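Local coordinates for glycoside hydrolase, GH17 family (Formosa sp. Hel1_33_131, PDB 6FCG), which probably hydrolyses internal beta-1,3-glucosidic bonds of laminarin, as an endo-laminarinase of glycoside hydrolase family 17, at residues A51-G55 / C347-F353; A170-W174 / P221-V225; T242-D247 / Y280-Q284; I270-M274 / Y327-F332; G307-N313 / G364-F370. One frame throughout, in Å; residues are numbered along the deposited sequence.

Contact 1 (A51-G55 / C347-F353); sequences AISYG and CFYFEAF
Two extended segments run side by side at 32°, roughly parallel and wholly buried. Residues 51-53 are regular strand; 347-353 is irregular. Ile-52 lies beside Phe-348 (CA–CA 3.8 Å) and Tyr-54 beside Ala-352 (5.5 Å). Phe-348 is the centre of an inverse gamma turn (phi/psi -83/79), and a cis peptide precedes Glu-351. Ser-53 holds the pair together: its N donates to Tyr-349 O (2.8 Å), its O accepts from Ala-352 N (3.1 Å), and its OG, with chi1 m, donates to Phe-348 O (2.9 Å). This is how a (beta/alpha)8 barrel closes, the first strand meeting the chain in the place of the eighth, where Phe-348 also bonds through its backbone to Ile-303 of strand 301-305. The Ala-51 methyl is a bump set squarely on the Phe-348 ring, CB 3.6 Å from the centroid and 8° off the normal. Ser-53 CB packs on Phe-350 CD1 (3.5 Å). Ile-52 (chi1 t) lays CG1 in the hollow between Tyr-349 O (3.4 Å) and Ala-352 CB (4.1 Å). Ala-352 CB abuts the edge of the Tyr-54 ring at CD1 (4.0 Å), and Tyr-54 CE1 meets Phe-353 CD2 (3.8 Å), while Tyr-54 OH bonds Asp-74. A water plugs each end: one accepts from Ala-51 N (3.1 Å) and Cys-347 N (3.2 Å), the other from Gly-55 N (3.1 Å) and Phe-353 N (2.7 Å).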
# COMPACT_ATOMS: atom_id res chain seq x y z
N ALA A 51 -7.67 1.38 44.30
CA ALA A 51 -6.26 1.38 43.92
C ALA A 51 -6.05 2.05 42.58
O ALA A 51 -6.99 2.14 41.77
CB ALA A 51 -5.74 -0.04 43.88
N ILE A 52 -4.81 2.49 42.35
CA ILE A 52 -4.39 3.09 41.09
C ILE A 52 -2.88 2.88 40.90
O ILE A 52 -2.13 2.88 41.87
CB ILE A 52 -4.74 4.60 41.07
CG1 ILE A 52 -4.74 5.17 39.66
CG2 ILE A 52 -3.80 5.44 41.91
CD1 ILE A 52 -5.98 6.00 39.35
N SER A 53 -2.44 2.77 39.65
CA SER A 53 -1.02 2.92 39.33
C SER A 53 -0.66 4.42 39.23
O SER A 53 -1.42 5.21 38.62
CB SER A 53 -0.67 2.18 38.04
OG SER A 53 -0.74 0.78 38.24
N TYR A 54 0.48 4.82 39.81
CA TYR A 54 0.83 6.25 39.88
C TYR A 54 2.28 6.60 39.55
O TYR A 54 3.23 5.95 39.99
CB TYR A 54 0.48 6.84 41.26
CG TYR A 54 0.96 8.26 41.44
CD1 TYR A 54 0.25 9.32 40.92
CD2 TYR A 54 2.17 8.55 42.07
CE1 TYR A 54 0.70 10.63 41.05
CE2 TYR A 54 2.63 9.85 42.21
CZ TYR A 54 1.89 10.88 41.69
OH TYR A 54 2.35 12.16 41.85
N GLY A 55 2.40 7.64 38.74
CA GLY A 55 3.63 8.36 38.55
C GLY A 55 3.29 9.83 38.46
O GLY A 55 2.25 10.22 37.90
N CYS A 347 -7.76 -3.17 41.88
CA CYS A 347 -7.27 -2.90 40.56
C CYS A 347 -6.43 -1.63 40.60
O CYS A 347 -6.98 -0.54 40.73
CB CYS A 347 -8.42 -2.73 39.57
SG CYS A 347 -7.77 -2.39 37.91
N PHE A 348 -5.12 -1.79 40.41
CA PHE A 348 -4.21 -0.65 40.34
C PHE A 348 -4.27 -0.14 38.92
O PHE A 348 -3.38 -0.39 38.12
CB PHE A 348 -2.81 -1.08 40.75
CG PHE A 348 -2.67 -1.42 42.22
CD1 PHE A 348 -3.07 -2.66 42.72
CD2 PHE A 348 -2.16 -0.50 43.12
CE1 PHE A 348 -2.96 -2.95 44.06
CE2 PHE A 348 -2.04 -0.79 44.45
CZ PHE A 348 -2.43 -2.02 44.93
N TYR A 349 -5.32 0.61 38.60
CA TYR A 349 -5.65 0.92 37.24
C TYR A 349 -4.54 1.82 36.66
O TYR A 349 -4.01 2.72 37.36
CB TYR A 349 -7.04 1.58 37.15
CG TYR A 349 -7.42 1.94 35.72
CD1 TYR A 349 -8.03 1.04 34.91
CD2 TYR A 349 -7.13 3.20 35.20
CE1 TYR A 349 -8.35 1.34 33.62
CE2 TYR A 349 -7.43 3.51 33.91
CZ TYR A 349 -8.06 2.57 33.13
OH TYR A 349 -8.40 2.87 31.83
N PHE A 350 -4.20 1.60 35.40
CA PHE A 350 -3.16 2.38 34.73
C PHE A 350 -3.76 3.47 33.84
O PHE A 350 -4.39 3.15 32.79
CB PHE A 350 -2.25 1.47 33.92
CG PHE A 350 -0.92 2.09 33.67
CD1 PHE A 350 0.07 1.97 34.61
CD2 PHE A 350 -0.70 2.88 32.56
CE1 PHE A 350 1.29 2.60 34.46
CE2 PHE A 350 0.53 3.52 32.39
CZ PHE A 350 1.53 3.38 33.35
N GLU A 351 -3.63 4.76 34.19
CA GLU A 351 -2.87 5.29 35.33
C GLU A 351 -3.53 6.60 35.82
O GLU A 351 -4.50 7.07 35.22
CB GLU A 351 -1.36 5.45 35.03
CG GLU A 351 -0.94 6.65 34.20
CD GLU A 351 0.53 6.86 33.98
OE1 GLU A 351 1.32 7.11 34.92
OE2 GLU A 351 0.87 6.83 32.79
N ALA A 352 -3.02 7.19 36.89
CA ALA A 352 -3.62 8.42 37.41
C ALA A 352 -3.49 9.59 36.43
O ALA A 352 -4.51 10.16 36.01
CB ALA A 352 -3.03 8.80 38.75
N PHE A 353 -2.25 9.90 36.06
CA PHE A 353 -1.93 11.05 35.18
C PHE A 353 -1.14 10.61 33.95
O PHE A 353 -0.27 9.77 34.02
CB PHE A 353 -1.10 12.10 35.95
CG PHE A 353 -1.78 12.67 37.17
CD1 PHE A 353 -2.57 13.81 37.06
CD2 PHE A 353 -1.65 12.07 38.41
CE1 PHE A 353 -3.22 14.32 38.16
CE2 PHE A 353 -2.30 12.59 39.52
CZ PHE A 353 -3.08 13.71 39.40
O HOH W 1 -9.34 -1.16 43.76
O HOH W 2 -0.01 8.75 37.09

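Contact 2 (A170-W174 / P221-V225); sequences AMVKW and PQYHV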
# COMPACT_ATOMS: atom_id res chain seq x y z
N ALA A 170 8.68 -8.68 34.95
CA ALA A 170 10.05 -9.09 34.84
C ALA A 170 10.24 -10.52 34.34
O ALA A 170 11.35 -10.88 34.02
CB ALA A 170 10.76 -8.87 36.18
N MET A 171 9.17 -11.32 34.32
CA MET A 171 9.22 -12.71 33.86
C MET A 171 8.62 -12.92 32.48
O MET A 171 8.84 -13.96 31.86
CB MET A 171 8.47 -13.64 34.83
CG MET A 171 9.12 -13.74 36.20
SD MET A 171 8.24 -14.81 37.37
CE MET A 171 6.76 -13.83 37.61
N VAL A 172 7.90 -11.94 31.97
CA VAL A 172 7.24 -12.13 30.68
C VAL A 172 8.29 -12.17 29.54
O VAL A 172 9.16 -11.30 29.45
CB VAL A 172 6.15 -11.04 30.43
CG1 VAL A 172 6.74 -9.71 29.93
CG2 VAL A 172 5.10 -11.54 29.47
N LYS A 173 8.19 -13.18 28.69
CA LYS A 173 9.27 -13.50 27.72
C LYS A 173 9.42 -12.46 26.59
O LYS A 173 10.46 -12.42 25.95
CB LYS A 173 9.05 -14.86 27.09
CG LYS A 173 8.88 -16.01 28.08
CD LYS A 173 10.10 -16.29 28.91
CE LYS A 173 9.93 -17.59 29.69
NZ LYS A 173 10.97 -17.66 30.76
N TRP A 174 8.40 -11.64 26.36
CA TRP A 174 8.47 -10.54 25.42
C TRP A 174 9.07 -9.23 25.96
O TRP A 174 9.28 -8.31 25.20
CB TRP A 174 7.09 -10.27 24.75
CG TRP A 174 5.84 -10.14 25.63
CD1 TRP A 174 4.82 -11.05 25.73
CD2 TRP A 174 5.46 -9.01 26.47
NE1 TRP A 174 3.85 -10.57 26.59
CE2 TRP A 174 4.21 -9.32 27.05
CE3 TRP A 174 6.08 -7.77 26.80
CZ2 TRP A 174 3.57 -8.48 27.91
CZ3 TRP A 174 5.44 -6.92 27.66
CH2 TRP A 174 4.21 -7.28 28.21
N PRO A 221 1.89 -22.65 28.02
CA PRO A 221 2.39 -23.55 29.09
C PRO A 221 3.93 -23.66 29.21
O PRO A 221 4.43 -24.26 30.15
CB PRO A 221 1.75 -24.91 28.75
CG PRO A 221 1.42 -24.81 27.31
CD PRO A 221 1.05 -23.38 27.05
N GLN A 222 4.65 -23.09 28.26
CA GLN A 222 6.09 -22.88 28.40
C GLN A 222 6.49 -22.30 29.75
O GLN A 222 7.57 -22.59 30.27
CB GLN A 222 6.52 -21.91 27.29
CG GLN A 222 7.99 -21.60 27.23
CD GLN A 222 8.31 -20.48 26.26
OE1 GLN A 222 7.69 -20.37 25.19
NE2 GLN A 222 9.36 -19.72 26.55
N TYR A 223 5.63 -21.44 30.29
CA TYR A 223 5.86 -20.81 31.61
C TYR A 223 5.68 -21.81 32.78
O TYR A 223 6.25 -21.58 33.85
CB TYR A 223 4.92 -19.61 31.82
CG TYR A 223 5.20 -18.38 30.98
CD1 TYR A 223 6.07 -17.41 31.41
CD2 TYR A 223 4.56 -18.18 29.74
CE1 TYR A 223 6.32 -16.27 30.64
CE2 TYR A 223 4.78 -17.05 28.99
CZ TYR A 223 5.66 -16.09 29.44
OH TYR A 223 5.89 -14.98 28.69
N HIS A 224 4.96 -22.92 32.57
CA HIS A 224 4.68 -23.88 33.66
C HIS A 224 5.88 -24.71 34.12
O HIS A 224 5.92 -25.90 33.89
CB HIS A 224 3.56 -24.84 33.27
CG HIS A 224 2.28 -24.17 32.93
ND1 HIS A 224 1.26 -24.81 32.26
CD2 HIS A 224 1.87 -22.89 33.11
CE1 HIS A 224 0.26 -23.97 32.07
NE2 HIS A 224 0.60 -22.79 32.58
N VAL A 225 6.81 -24.07 34.82
CA VAL A 225 8.04 -24.71 35.29
C VAL A 225 8.01 -24.80 36.82
O VAL A 225 7.22 -24.11 37.49
CB VAL A 225 9.33 -24.01 34.74
CG1 VAL A 225 9.29 -23.93 33.21
CG2 VAL A 225 9.52 -22.60 35.29
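One long side chain can tie together two loops whose backbones stay well apart: here the nearest CA atoms, those of Val-172 and Tyr-223, are 8.8 Å from each other. The bridge is the Tyr-223 phenol, projected from a short 3-10 turn, 221-223, with chi1 in m. Hydrogen bonding across the gap rests on one interaction, Lys-173 N to Tyr-223 OH, 2.9 Å and nearly straight at 175°, so that a side-chain oxygen accepts the amide proton of an irregular loop. Van der Waals contacts surround it. Val-172 CG2 lies 3.6 Å from Tyr-223 OH, Met-171 O sits at the ring edge, 3.6 Å from Tyr-223 CE1, and Lys-173 CG is 3.2 Å from Tyr-223 OH. Farther out, Lys-173 CE passes Gln-222 NE2 at 3.8 Å, and the Gln-222 side chain is about 5 Å from a bound calcium ion. Within 221-225, His-224 N bonds Pro-221 O (2.8 Å). In the TIM-barrel fold, 170-174 follows strand 161-168. The other loop, 221-225, leads into helix 226-234, with Val-225 as its N-cap; helix 214-218 packs on Tyr-223 and Val-172, while helix 182-197 flanks Met-171.

Contact 3 (T242-D247 / Y280-Q284); sequences TYPMHD and YAVSQ
Where a barrel strand ends, the loop that follows can dock on the outer helix that returns the chain. Thr-242 comes directly after strand 238-241 and is extended (phi/psi -145/136); Tyr-243 is the N-cap of helix 244-250, whose first turn is marked by the bond from Asp-247 N to Tyr-243 O (3.3 Å). Opposite lies 280-284, a regular stretch of helix 266-294, the long helix of the (beta/alpha)8 barrel that leads back to strand 301-305. Thr-242 and Ala-281 are the nearest pair, CA–CA 5.7 Å. Thr-242 takes chi1 t, placing OG1 2.7 Å from Gln-284 OE1, to which it donates; Gln-284 reaches it with chi1 m, chi2 t and chi3 -29°. Tyr-280, chi1 t and chi2 83°, extends its ring past Pro-244, whose CB is 4.1 Å from Tyr-280 CD2, so that Tyr-280 OH donates to Asp-247 OD2 at 2.9 Å. Asp-247, chi1 m, presents that oxygen at the ring edge. Pro-244 CG also packs on Ala-281 CB, 3.8 Å. A water donates to Asp-247 OD2 (2.6 Å) and accepts from Gln-284 NE2 (3.0 Å). Tyr-280 OH has a further partner in Asn-251. Both ends of the Gln-284 amide are thus engaged, its oxygen by a threonine and its nitrogen by water, and the aspartate charge is met by a phenol and a water rather than by a cation from either segment.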
# COMPACT_ATOMS: atom_id res chain seq x y z
N THR A 242 -3.39 -7.54 32.73
CA THR A 242 -4.09 -7.91 31.51
C THR A 242 -4.43 -6.66 30.71
O THR A 242 -4.89 -5.68 31.28
CB THR A 242 -5.36 -8.71 31.81
OG1 THR A 242 -6.11 -8.91 30.61
CG2 THR A 242 -6.24 -8.01 32.83
N TYR A 243 -4.20 -6.71 29.39
CA TYR A 243 -4.31 -5.53 28.53
C TYR A 243 -5.07 -5.76 27.23
O TYR A 243 -4.48 -5.85 26.16
CB TYR A 243 -2.91 -4.96 28.24
CG TYR A 243 -2.45 -3.90 29.24
CD1 TYR A 243 -2.90 -2.59 29.14
CD2 TYR A 243 -1.58 -4.23 30.29
CE1 TYR A 243 -2.49 -1.63 30.04
CE2 TYR A 243 -1.16 -3.28 31.21
CZ TYR A 243 -1.62 -1.98 31.08
OH TYR A 243 -1.21 -1.00 31.94
N PRO A 244 -6.41 -5.84 27.32
CA PRO A 244 -7.23 -5.91 26.10
C PRO A 244 -6.89 -4.81 25.08
O PRO A 244 -6.86 -5.11 23.89
CB PRO A 244 -8.68 -5.76 26.63
CG PRO A 244 -8.62 -5.97 28.08
CD PRO A 244 -7.20 -6.11 28.53
N MET A 245 -6.67 -3.56 25.53
CA MET A 245 -6.41 -2.46 24.59
C MET A 245 -5.31 -2.83 23.62
O MET A 245 -5.45 -2.69 22.42
CB MET A 245 -6.04 -1.17 25.31
CG MET A 245 -6.05 0.04 24.39
SD MET A 245 -4.62 1.13 24.57
CE MET A 245 -3.26 0.10 24.05
N HIS A 246 -4.21 -3.34 24.15
CA HIS A 246 -3.10 -3.78 23.31
C HIS A 246 -3.50 -4.92 22.39
O HIS A 246 -3.06 -4.96 21.26
CB HIS A 246 -1.90 -4.16 24.17
CG HIS A 246 -1.21 -2.97 24.75
ND1 HIS A 246 -1.21 -2.69 26.10
CD2 HIS A 246 -0.55 -1.96 24.15
CE1 HIS A 246 -0.54 -1.57 26.31
NE2 HIS A 246 -0.13 -1.11 25.14
N ASP A 247 -4.29 -5.85 22.90
CA ASP A 247 -4.71 -6.98 22.11
C ASP A 247 -5.70 -6.62 21.01
O ASP A 247 -5.79 -7.35 20.03
CB ASP A 247 -5.19 -8.14 23.00
CG ASP A 247 -4.04 -8.86 23.71
OD1 ASP A 247 -2.87 -8.69 23.30
OD2 ASP A 247 -4.28 -9.64 24.65
N TYR A 280 -12.76 -10.17 28.05
CA TYR A 280 -11.46 -10.69 27.68
C TYR A 280 -10.48 -10.62 28.85
O TYR A 280 -9.75 -11.56 29.11
CB TYR A 280 -10.95 -9.88 26.50
CG TYR A 280 -9.71 -10.37 25.85
CD1 TYR A 280 -9.75 -11.38 24.89
CD2 TYR A 280 -8.49 -9.79 26.16
CE1 TYR A 280 -8.60 -11.82 24.28
CE2 TYR A 280 -7.32 -10.22 25.55
CZ TYR A 280 -7.37 -11.23 24.61
OH TYR A 280 -6.20 -11.66 24.02
N ALA A 281 -10.45 -9.48 29.53
CA ALA A 281 -9.61 -9.29 30.72
C ALA A 281 -10.00 -10.24 31.84
O ALA A 281 -9.13 -10.81 32.50
CB ALA A 281 -9.67 -7.83 31.22
N VAL A 282 -11.29 -10.40 32.03
CA VAL A 282 -11.78 -11.29 33.05
C VAL A 282 -11.28 -12.72 32.76
O VAL A 282 -10.85 -13.42 33.67
CB VAL A 282 -13.33 -11.27 33.17
CG1 VAL A 282 -13.80 -12.24 34.25
CG2 VAL A 282 -13.85 -9.87 33.49
N SER A 283 -11.35 -13.14 31.50
CA SER A 283 -10.88 -14.48 31.09
C SER A 283 -9.42 -14.72 31.38
O SER A 283 -9.06 -15.83 31.80
CB SER A 283 -11.10 -14.72 29.59
OG SER A 283 -12.40 -15.18 29.35
N GLN A 284 -8.60 -13.70 31.11
CA GLN A 284 -7.16 -13.79 31.37
C GLN A 284 -6.87 -13.89 32.87
O GLN A 284 -6.04 -14.71 33.28
CB GLN A 284 -6.40 -12.64 30.73
CG GLN A 284 -6.47 -12.70 29.22
CD GLN A 284 -5.48 -11.81 28.51
OE1 GLN A 284 -5.06 -10.74 29.00
NE2 GLN A 284 -5.08 -12.26 27.32
O HOH W 3 -2.82 -11.72 25.35

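Contact 4 (I270-M274 / Y327-F332); sequences IDIAM and YKEAIF
This is an apolar helix-to-helix contact on the outside of a (beta/alpha)8 barrel, joining helix 266-294, the long helix that leads into strand 301-305, to helix 326-342, which follows that strand. Both segments are regular alpha-helix; their local axes approach to 10.4 Å and cross at -53°, converging toward their C-terminal ends, where Met-274 and Phe-332 have CA atoms 6.7 Å apart. No hydrogen bond links them. Ile-270 and Met-274, one turn apart, point at the neighbouring helix, and Ile-331 points back. Ile-270 (chi1 m, chi2 t) directs CG2 to Ile-331 CD1 at 3.7 Å and to Tyr-327 CE2 at 4.0 Å. Ile-331, also m and t, reaches Met-274 CB with its CG2 at 3.4 Å. The aliphatic part of Lys-328 lines the same groove, its CD 3.8 Å from Met-274 SD, while its NZ bonds the carbonyl of Glu-418. On another subunit, Leu-415 packs against Ile-270, so the contact adjoins a subunit interface. Met-274 folds compactly, with all three chi angles in m, and its methyl closes the groove: CE lies 3.8 Å from Phe-332 CB and 3.4 Å from Lys-328 O.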
# COMPACT_ATOMS: atom_id res chain seq x y z
N ILE A 270 -20.63 0.40 20.37
CA ILE A 270 -19.51 0.66 21.25
C ILE A 270 -19.66 -0.11 22.57
O ILE A 270 -18.73 -0.79 22.99
CB ILE A 270 -19.28 2.18 21.45
CG1 ILE A 270 -18.73 2.77 20.15
CG2 ILE A 270 -18.29 2.44 22.58
CD1 ILE A 270 -18.58 4.27 20.15
N ASP A 271 -20.84 -0.01 23.21
CA ASP A 271 -21.11 -0.75 24.46
C ASP A 271 -20.81 -2.25 24.34
O ASP A 271 -20.14 -2.82 25.20
CB ASP A 271 -22.56 -0.55 24.93
CG ASP A 271 -22.81 0.83 25.56
OD1 ASP A 271 -21.85 1.45 26.08
OD2 ASP A 271 -23.99 1.28 25.56
N ILE A 272 -21.30 -2.88 23.29
CA ILE A 272 -21.14 -4.32 23.06
C ILE A 272 -19.68 -4.66 22.85
O ILE A 272 -19.19 -5.66 23.37
CB ILE A 272 -21.98 -4.80 21.84
CG1 ILE A 272 -23.44 -4.88 22.23
CG2 ILE A 272 -21.55 -6.17 21.32
CD1 ILE A 272 -24.37 -4.80 21.04
N ALA A 273 -19.00 -3.84 22.05
CA ALA A 273 -17.60 -4.10 21.74
C ALA A 273 -16.73 -3.94 22.98
O ALA A 273 -15.86 -4.78 23.24
CB ALA A 273 -17.12 -3.16 20.64
N MET A 274 -16.98 -2.87 23.74
CA MET A 274 -16.27 -2.62 24.97
C MET A 274 -16.57 -3.67 26.05
O MET A 274 -15.68 -4.02 26.83
CB MET A 274 -16.53 -1.21 25.51
CG MET A 274 -15.88 -0.11 24.69
SD MET A 274 -14.15 -0.40 24.27
CE MET A 274 -13.42 -0.30 25.90
N TYR A 327 -13.76 8.36 25.55
CA TYR A 327 -15.05 7.70 25.78
C TYR A 327 -14.85 6.22 26.04
O TYR A 327 -15.39 5.65 27.00
CB TYR A 327 -15.98 7.95 24.58
CG TYR A 327 -17.39 7.40 24.72
CD1 TYR A 327 -18.20 7.77 25.79
CD2 TYR A 327 -17.94 6.58 23.74
CE1 TYR A 327 -19.51 7.31 25.91
CE2 TYR A 327 -19.25 6.12 23.85
CZ TYR A 327 -20.02 6.49 24.93
OH TYR A 327 -21.30 6.02 25.03
N LYS A 328 -14.10 5.56 25.17
CA LYS A 328 -13.85 4.14 25.36
C LYS A 328 -13.03 3.89 26.60
O LYS A 328 -13.21 2.87 27.23
CB LYS A 328 -13.19 3.51 24.13
CG LYS A 328 -14.10 3.47 22.94
CD LYS A 328 -13.58 2.51 21.91
CE LYS A 328 -13.26 3.15 20.57
NZ LYS A 328 -14.27 3.53 19.63
N GLU A 329 -12.12 4.82 26.94
CA GLU A 329 -11.36 4.73 28.19
C GLU A 329 -12.29 4.73 29.40
O GLU A 329 -12.12 3.91 30.32
CB GLU A 329 -10.36 5.88 28.33
CG GLU A 329 -9.60 5.84 29.65
CD GLU A 329 -8.77 7.07 29.89
OE1 GLU A 329 -7.64 6.81 30.29
OE2 GLU A 329 -9.22 8.25 29.72
N ALA A 330 -13.23 5.65 29.40
CA ALA A 330 -14.21 5.72 30.48
C ALA A 330 -15.04 4.44 30.59
O ALA A 330 -15.24 3.92 31.69
CB ALA A 330 -15.12 6.92 30.29
N ILE A 331 -15.51 3.92 29.47
CA ILE A 331 -16.26 2.68 29.48
C ILE A 331 -15.41 1.53 30.07
O ILE A 331 -15.88 0.77 30.92
CB ILE A 331 -16.77 2.30 28.09
CG1 ILE A 331 -17.86 3.29 27.66
CG2 ILE A 331 -17.34 0.88 28.08
CD1 ILE A 331 -18.17 3.25 26.18
N PHE A 332 -14.16 1.43 29.65
CA PHE A 332 -13.28 0.39 30.15
C PHE A 332 -13.02 0.54 31.65
O PHE A 332 -13.16 -0.43 32.39
CB PHE A 332 -11.96 0.35 29.37
CG PHE A 332 -11.08 -0.82 29.71
CD1 PHE A 332 -11.43 -2.09 29.29
CD2 PHE A 332 -9.92 -0.64 30.45
CE1 PHE A 332 -10.63 -3.18 29.61
CE2 PHE A 332 -9.11 -1.72 30.76
CZ PHE A 332 -9.47 -2.99 30.34

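Contact 5 (G307-N313 / G364-F370); sequences GWASFSN and GGSENHF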
# COMPACT_ATOMS: atom_id res chain seq x y z
N GLY A 307 -5.31 -0.95 31.66
CA GLY A 307 -5.60 0.41 31.24
C GLY A 307 -5.96 0.52 29.77
O GLY A 307 -5.77 -0.41 29.00
N TRP A 308 -6.50 1.67 29.39
CA TRP A 308 -6.97 1.92 28.03
C TRP A 308 -6.69 3.39 27.66
O TRP A 308 -7.33 4.28 28.18
CB TRP A 308 -8.46 1.61 27.98
CG TRP A 308 -9.02 1.46 26.64
CD1 TRP A 308 -9.27 2.46 25.73
CD2 TRP A 308 -9.44 0.25 26.03
NE1 TRP A 308 -9.82 1.93 24.60
CE2 TRP A 308 -9.92 0.58 24.74
CE3 TRP A 308 -9.45 -1.08 26.44
CZ2 TRP A 308 -10.41 -0.38 23.87
CZ3 TRP A 308 -9.93 -2.03 25.57
CH2 TRP A 308 -10.41 -1.67 24.29
N ALA A 309 -5.74 3.62 26.77
CA ALA A 309 -5.29 4.96 26.48
C ALA A 309 -6.30 5.79 25.73
O ALA A 309 -7.14 5.25 24.98
CB ALA A 309 -3.98 4.90 25.72
N SER A 310 -6.26 7.10 25.94
CA SER A 310 -7.20 8.03 25.32
C SER A 310 -6.73 8.54 23.96
O SER A 310 -7.48 9.24 23.28
CB SER A 310 -7.45 9.22 26.23
OG SER A 310 -6.28 10.00 26.42
N PHE A 311 -5.50 8.21 23.56
CA PHE A 311 -5.01 8.62 22.26
C PHE A 311 -3.91 7.70 21.76
O PHE A 311 -3.13 7.22 22.56
CB PHE A 311 -4.50 10.08 22.32
CG PHE A 311 -4.16 10.64 20.99
CD1 PHE A 311 -5.14 11.22 20.20
CD2 PHE A 311 -2.87 10.55 20.49
CE1 PHE A 311 -4.84 11.72 18.93
CE2 PHE A 311 -2.56 11.05 19.21
CZ PHE A 311 -3.55 11.64 18.44
N SER A 312 -3.84 7.48 20.44
CA SER A 312 -2.73 6.75 19.81
C SER A 312 -2.55 7.18 18.37
O SER A 312 -3.51 7.18 17.60
CB SER A 312 -2.98 5.24 19.80
OG SER A 312 -1.91 4.54 19.12
N ASN A 313 -1.31 7.46 18.00
CA ASN A 313 -0.97 7.71 16.60
C ASN A 313 -0.26 6.50 15.93
O ASN A 313 0.30 6.64 14.86
CB ASN A 313 -0.14 8.99 16.46
CG ASN A 313 1.26 8.87 17.06
OD1 ASN A 313 1.68 7.81 17.55
ND2 ASN A 313 1.99 9.93 16.99
N GLY A 364 2.28 11.72 20.60
CA GLY A 364 1.06 11.00 20.24
C GLY A 364 1.06 9.50 20.55
O GLY A 364 0.04 8.83 20.35
N GLY A 365 2.19 8.95 20.99
CA GLY A 365 2.26 7.56 21.39
C GLY A 365 1.36 7.22 22.56
O GLY A 365 1.26 8.01 23.49
N SER A 366 0.69 6.08 22.48
CA SER A 366 -0.32 5.71 23.46
C SER A 366 0.23 5.61 24.87
O SER A 366 -0.48 5.90 25.83
CB SER A 366 -0.98 4.40 23.06
OG SER A 366 0.01 3.41 22.91
N GLU A 367 1.49 5.26 25.02
CA GLU A 367 2.14 5.24 26.34
C GLU A 367 2.02 6.55 27.15
O GLU A 367 1.96 6.51 28.36
CB GLU A 367 3.62 4.84 26.20
CG GLU A 367 3.82 3.36 25.85
CD GLU A 367 3.44 2.41 26.99
OE1 GLU A 367 2.70 1.51 26.66
OE2 GLU A 367 3.77 2.53 28.19
N ASN A 368 1.93 7.68 26.45
CA ASN A 368 1.78 8.99 27.08
C ASN A 368 0.34 9.36 27.40
O ASN A 368 0.08 10.47 27.81
CB ASN A 368 2.37 10.10 26.17
CG ASN A 368 3.83 9.85 25.78
OD1 ASN A 368 4.66 9.42 26.61
ND2 ASN A 368 4.16 10.09 24.51
N HIS A 369 -0.62 8.47 27.21
CA HIS A 369 -2.02 8.87 27.29
C HIS A 369 -2.88 7.94 28.11
O HIS A 369 -4.11 7.87 27.93
CB HIS A 369 -2.59 9.07 25.87
CG HIS A 369 -1.95 10.20 25.13
ND1 HIS A 369 -2.25 11.53 25.37
CD2 HIS A 369 -1.00 10.21 24.17
CE1 HIS A 369 -1.53 12.30 24.59
NE2 HIS A 369 -0.76 11.52 23.84
N PHE A 370 -2.26 7.27 29.06
CA PHE A 370 -3.02 6.34 29.90
C PHE A 370 -3.71 6.97 31.14
O PHE A 370 -4.44 6.29 31.84
CB PHE A 370 -2.13 5.18 30.33
CG PHE A 370 -2.01 4.12 29.30
CD1 PHE A 370 -2.96 3.09 29.24
CD2 PHE A 370 -0.95 4.11 28.41
CE1 PHE A 370 -2.85 2.10 28.31
CE2 PHE A 370 -0.84 3.10 27.47
CZ PHE A 370 -1.78 2.10 27.42
O HOH W 4 0.66 4.12 20.03
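Irregular loops can be joined through well-spaced backbone bonds. Ser-310 N donates to His-369 O (3.0 Å, 170°) and Asn-313 N to Gly-364 O (3.0 Å, 139°). Ser-366 N gives its proton to a water (3.1 Å) that also bonds Ser-312 OG (2.8 Å), itself bonded to Gly-314 N. CA-H...O contacts add to these: Ser-366 CA approaches Phe-311 O (3.3 Å), Ala-309 CA His-369 O and Ser-312 CA Gly-364 O (both 3.5 Å). Other side-chain polar groups turn elsewhere: Ser-310 OG to Lys-380, Asn-313 ND2 to Asn-362, His-369 NE2 to Ser-363 O. Ala-309 CB sits 3.8 Å above the Phe-370 centroid, Phe-311 CB 3.9 Å above that of His-369, and the Phe-311 ring meets the His-369 face edge-on (T-shaped). These loops follow strand 301-305 and the barrel-closing 347-353 segment on the C-terminal rim of the TIM barrel. Backbone amides donate the cross-bonds, which so do not depend directly on side-chain identity; the ring packing does, and a CB on Gly-364 would clash with Asn-313 ND2.

Overall arrangement
Contacts 1, 3, 4 and 5 form a connected group; contact 2 touches none of them, contact 3 being closest, about 17 Å between centres and 7 Å between nearest atoms. Contact 1 closes the barrel and, along the chain, encloses contacts 2, 3 and 4. It crosses contact 5, which it meets through Glu-351 N and Phe-370 O, 2.9 Å, a probable hydrogen bond. Contacts 3 and 4 share helix 266-294, their centres about 13 Å apart. Trp-308 of contact 5 wedges between Met-245, Met-274 and Phe-332, joining contacts 3 and 4. Tyr-243 of contact 3 bonds Glu-305, at the strand end where family 17 relatives carry the catalytic nucleophile, so the inner side of contacts 1, 3 and 5 probably borders the active site.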